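Local coordinates for protein transcriptional regulator, MarR/EmrR family (Clostridium acetobutylicum, PDB 3JW4) that is a putative MarR-family transcriptional regulator that probably binds DNA as a two-fold symmetric dimer through winged helix-turn-helix domains, at the interface of chains A and B. Residues are numbered along the deposited sequence; one frame, centred on the assembly and turned at random. Chains: chain A/B, Transcriptional regulator, MarR/EmrR family.

Contact 1: the interface of chains A and B. Residues chain A 22, 125, 137, 141; chain B 15, 18-19, 141.
The backbone carbonyl oxygen O of B:Leu141 lies 3.8 Å from the terminal methyl CD1 of A:Ile22, a van der Waals approach of a polar atom rather than a bond. The same methyl also meets the branch CD2 of B:Leu141, and the two side chains cross at about a right angle. This patch belongs to the helical platform where the N- and C-terminal parts of the two chains join, the usual dimerisation region of MarR regulators, and the side chains described here meet through carbon contacts.

A:Leu141, on helix 131-146, hides most surface. Its CB lies against B:Leu18 CD1 at 3.9 Å, while its CD1 branch turns to B:Ile19 CG1, 4.0 Å off, and also reaches B:Tyr15. The residue thus spans one turn of B helix 14-35. On that helix B:Ile19 works in two directions: its CG1 meets A:Leu141, whereas its CD1 lies 4.1 Å from CG2 of A:Ile22.

A:Leu137 covers one face of the B:Tyr15 ring. Its CD2 stands 3.7 Å above the ring plane, displaced toward the rim on the CD1 and CE1 side. With CG anti to the backbone N (chi1 -177°), A:Leu137 presents this branch to the ring. On the same side of the plane but outside the rim, A:Ile125 CG2 comes to 3.9 Å from CD2 of B:Tyr15. A:Ile125 and B:Tyr15 run past each other in opposite directions, which brings A:Ile125 CD1 back to the beta carbon CB of B:Tyr15, at 3.6 Å.

Contact 2: the interface of chains A and B. Residues chain A 15-16, 19; chain B 22, 26, 122, 125, 141.
A:Ile19 meets B:Ile125 tip to tip, methyl CD1 to methyl CD1 at 3.9 Å, where helix 14-25 of chain A packs on the dimerisation helices of chain B. A:Ile19 hides more surface than any other residue of this patch. Its CD1 also touches CG2 of B:Ile22, 4.0 Å away, but there the side chains cross at about a right angle. One terminal methyl thus serves both neighbours, while CG2 of A:Ile19 faces B:Leu26 more loosely.

B:Ile125 continues the apolar surface toward the start of the chain A helix. Its CD1 lies 3.6 Å from CB of A:Tyr15 and also packs against the backbone of A:Ser16. A:Tyr15 is therefore held at its beta carbon by an isoleucine and at its backbone by a carboxylate, with B:Leu141 CD1 beside the rim of its ring, nearest the ring atom CD1.

That carboxylate belongs to B:Glu122 and binds amide groups in the first turn of the partner's helix, in the manner of an N-terminal cap supplied across the interface. OE2 accepts from A:Tyr15 N at 2.8 Å through its syn lone pair. OE1 accepts both from A:Ser16 N, also at 2.8 Å, on the syn side and 17° out of the carboxylate plane, and from the hydroxyl of the same serine. The amide bond from A:Ser16 is the straighter, 164° at H against 145° for that from A:Tyr15. The positive end of the helix dipole would probably favour a charged glutamate here. The chain of B:Glu122 is bent at chi2, and nearly in line with the carboxylate bond that ends in OE1, A:Ser16 OG lies 2.6 Å from B:Glu122 OE1.

Contact 1: the interface of chains A and B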
loop_
_atom_site.group_PDB
_atom_site.type_symbol
_atom_site.label_atom_id
_atom_site.label_comp_id
_atom_site.label_asym_id
_atom_site.label_seq_id
_atom_site.Cartn_x
_atom_site.Cartn_y
_atom_site.Cartn_z
ATOM N N ILE A 22 -6.965 -4.332 -2.279
ATOM C CA ILE A 22 -6.548 -5.698 -2.059
ATOM C C ILE A 22 -5.089 -5.734 -1.613
ATOM O O ILE A 22 -4.749 -6.439 -0.653
ATOM C CB ILE A 22 -6.742 -6.597 -3.310
ATOM C CG1 ILE A 22 -8.223 -6.719 -3.665
ATOM C CG2 ILE A 22 -6.116 -7.959 -3.075
ATOM C CD1 ILE A 22 -8.465 -7.164 -5.118
ATOM N N ILE A 125 -7.177 -15.728 -1.357
ATOM C CA ILE A 125 -7.560 -14.906 -2.515
ATOM C C ILE A 125 -8.586 -15.624 -3.388
ATOM O O ILE A 125 -9.418 -14.971 -4.015
ATOM C CB ILE A 125 -6.324 -14.522 -3.382
ATOM C CG1 ILE A 125 -5.462 -13.497 -2.615
ATOM C CG2 ILE A 125 -6.736 -13.946 -4.737
ATOM C CD1 ILE A 125 -4.023 -13.379 -3.109
ATOM N N LEU A 137 -7.934 -15.063 -13.347
ATOM C CA LEU A 137 -7.221 -14.054 -12.539
ATOM C C LEU A 137 -5.696 -14.162 -12.756
ATOM O O LEU A 137 -4.997 -13.170 -12.912
ATOM C CB LEU A 137 -7.502 -14.224 -11.035
ATOM C CG LEU A 137 -6.875 -13.173 -10.079
ATOM C CD1 LEU A 137 -7.296 -11.754 -10.438
ATOM C CD2 LEU A 137 -7.227 -13.418 -8.606
ATOM N N LEU A 141 -3.636 -11.234 -14.523
ATOM C CA LEU A 141 -2.649 -10.512 -13.750
ATOM C C LEU A 141 -1.260 -10.611 -14.391
ATOM O O LEU A 141 -0.515 -9.633 -14.421
ATOM C CB LEU A 141 -2.587 -10.993 -12.287
ATOM C CG LEU A 141 -3.772 -10.631 -11.390
ATOM C CD1 LEU A 141 -3.565 -11.311 -10.033
ATOM C CD2 LEU A 141 -3.927 -9.108 -11.225
ATOM N N TYR B 15 -0.291 -14.877 -6.821
ATOM C CA TYR B 15 -1.286 -13.816 -6.950
ATOM C C TYR B 15 -0.860 -12.552 -6.203
ATOM O O TYR B 15 -0.943 -11.441 -6.758
ATOM C CB TYR B 15 -2.648 -14.204 -6.376
ATOM C CG TYR B 15 -3.485 -15.224 -7.106
ATOM C CD1 TYR B 15 -3.779 -15.115 -8.459
ATOM C CD2 TYR B 15 -4.091 -16.259 -6.392
ATOM C CE1 TYR B 15 -4.625 -16.093 -9.111
ATOM C CE2 TYR B 15 -4.890 -17.208 -7.023
ATOM C CZ TYR B 15 -5.175 -17.098 -8.383
ATOM O OH TYR B 15 -5.995 -18.062 -8.936
ATOM N N LEU B 18 1.893 -10.524 -7.916
ATOM C CA LEU B 18 1.430 -9.746 -9.062
ATOM C C LEU B 18 0.605 -8.565 -8.645
ATOM O O LEU B 18 0.770 -7.473 -9.195
ATOM C CB LEU B 18 0.617 -10.617 -10.035
ATOM C CG LEU B 18 1.500 -11.675 -10.687
ATOM C CD1 LEU B 18 0.691 -12.815 -11.270
ATOM C CD2 LEU B 18 2.447 -11.058 -11.757
ATOM N N ILE B 19 -0.289 -8.775 -7.687
ATOM C CA ILE B 19 -1.090 -7.704 -7.154
ATOM C C ILE B 19 -0.196 -6.591 -6.573
ATOM O O ILE B 19 -0.418 -5.402 -6.857
ATOM C CB ILE B 19 -2.115 -8.205 -6.105
ATOM C CG1 ILE B 19 -3.212 -9.017 -6.795
ATOM C CG2 ILE B 19 -2.752 -7.018 -5.371
ATOM C CD1 ILE B 19 -3.982 -10.030 -5.873
ATOM N N LEU B 141 -11.951 -9.023 -9.359
ATOM C CA LEU B 141 -11.334 -8.176 -8.348
ATOM C C LEU B 141 -12.386 -7.676 -7.333
ATOM O O LEU B 141 -12.094 -7.545 -6.148
ATOM C CB LEU B 141 -10.573 -7.001 -8.964
ATOM C CG LEU B 141 -9.297 -7.267 -9.780
ATOM C CD1 LEU B 141 -8.844 -5.943 -10.414
ATOM C CD2 LEU B 141 -8.233 -7.877 -8.971
#

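Contact 2: the interface of chains A and B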
loop_
_atom_site.group_PDB
_atom_site.type_symbol
_atom_site.label_atom_id
_atom_site.label_comp_id
_atom_site.label_asym_id
_atom_site.label_seq_id
_atom_site.Cartn_x
_atom_site.Cartn_y
_atom_site.Cartn_z
ATOM N N TYR A 15 -10.355 -0.089 -11.288
ATOM C CA TYR A 15 -9.267 -1.078 -11.260
ATOM C C TYR A 15 -8.157 -0.649 -10.285
ATOM O O TYR A 15 -7.725 -1.451 -9.466
ATOM C CB TYR A 15 -8.677 -1.322 -12.644
ATOM C CG TYR A 15 -9.595 -1.970 -13.648
ATOM C CD1 TYR A 15 -9.927 -3.307 -13.556
ATOM C CD2 TYR A 15 -10.070 -1.256 -14.731
ATOM C CE1 TYR A 15 -10.742 -3.902 -14.488
ATOM C CE2 TYR A 15 -10.886 -1.840 -15.674
ATOM C CZ TYR A 15 -11.213 -3.157 -15.553
ATOM O OH TYR A 15 -12.028 -3.718 -16.498
ATOM N N SER A 16 -7.688 0.597 -10.368
ATOM C CA SER A 16 -6.660 1.078 -9.432
ATOM C C SER A 16 -7.133 1.009 -8.001
ATOM O O SER A 16 -6.394 0.592 -7.124
ATOM C CB SER A 16 -6.225 2.507 -9.725
ATOM O OG SER A 16 -6.016 2.696 -11.108
ATOM N N ILE A 19 -7.068 -2.736 -6.916
ATOM C CA ILE A 19 -5.691 -3.198 -6.771
ATOM C C ILE A 19 -5.044 -2.650 -5.501
ATOM O O ILE A 19 -4.443 -3.407 -4.761
ATOM C CB ILE A 19 -4.895 -2.890 -8.033
ATOM C CG1 ILE A 19 -5.382 -3.824 -9.131
ATOM C CG2 ILE A 19 -3.403 -3.118 -7.821
ATOM C CD1 ILE A 19 -5.108 -3.353 -10.482
ATOM N N ILE B 22 1.958 -4.887 -9.570
ATOM C CA ILE B 22 1.083 -3.974 -10.301
ATOM C C ILE B 22 0.778 -2.719 -9.453
ATOM O O ILE B 22 0.983 -1.565 -9.908
ATOM C CB ILE B 22 -0.204 -4.679 -10.755
ATOM C CG1 ILE B 22 0.089 -5.716 -11.849
ATOM C CG2 ILE B 22 -1.179 -3.695 -11.345
ATOM C CD1 ILE B 22 -1.017 -6.760 -11.977
ATOM N N LEU B 26 1.818 1.116 -10.407
ATOM C CA LEU B 26 0.828 2.189 -10.563
ATOM C C LEU B 26 1.196 3.378 -9.664
ATOM O O LEU B 26 1.220 4.529 -10.113
ATOM C CB LEU B 26 -0.574 1.717 -10.203
ATOM C CG LEU B 26 -1.179 0.589 -11.051
ATOM C CD1 LEU B 26 -2.494 0.155 -10.494
ATOM C CD2 LEU B 26 -1.325 1.005 -12.502
ATOM N N GLU B 122 -4.982 4.550 -14.608
ATOM C CA GLU B 122 -6.045 3.549 -14.703
ATOM C C GLU B 122 -6.047 2.875 -16.068
ATOM O O GLU B 122 -6.194 1.647 -16.177
ATOM C CB GLU B 122 -7.411 4.199 -14.441
ATOM C CG GLU B 122 -8.637 3.281 -14.637
ATOM C CD GLU B 122 -8.929 2.398 -13.437
ATOM O OE1 GLU B 122 -8.177 2.435 -12.442
ATOM O OE2 GLU B 122 -9.938 1.666 -13.476
ATOM N N ILE B 125 -3.669 -0.012 -16.892
ATOM C CA ILE B 125 -4.056 -1.344 -16.437
ATOM C C ILE B 125 -4.670 -2.148 -17.571
ATOM O O ILE B 125 -4.323 -3.314 -17.751
ATOM C CB ILE B 125 -5.017 -1.297 -15.246
ATOM C CG1 ILE B 125 -4.327 -0.593 -14.058
ATOM C CG2 ILE B 125 -5.475 -2.704 -14.899
ATOM C CD1 ILE B 125 -5.243 -0.237 -12.865
ATOM N N LEU B 141 -11.951 -9.023 -9.359
ATOM C CA LEU B 141 -11.334 -8.176 -8.348
ATOM C C LEU B 141 -12.386 -7.676 -7.333
ATOM O O LEU B 141 -12.094 -7.545 -6.148
ATOM C CB LEU B 141 -10.573 -7.001 -8.964
ATOM C CG LEU B 141 -9.297 -7.267 -9.780
ATOM C CD1 LEU B 141 -8.844 -5.943 -10.414
ATOM C CD2 LEU B 141 -8.233 -7.877 -8.971
#

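The C-alpha centres of contact 1 and contact 2 are about 10 Å apart, and both include B:Leu141, which faces the first helix of chain A at different positions. Contact 1 packs chain A's last helix, 131-146, against B helix 14-35, while contact 2 sets the opening turns of A helix 14-25 on B helices 14-35 and 105-126. Two-fold symmetry gives each a counterpart with the chains exchanged, so terminal helices of both subunits interlock. Combining apolar packing with a polar helix cap, this platform probably maintains the dimer and links the two DNA-binding domains.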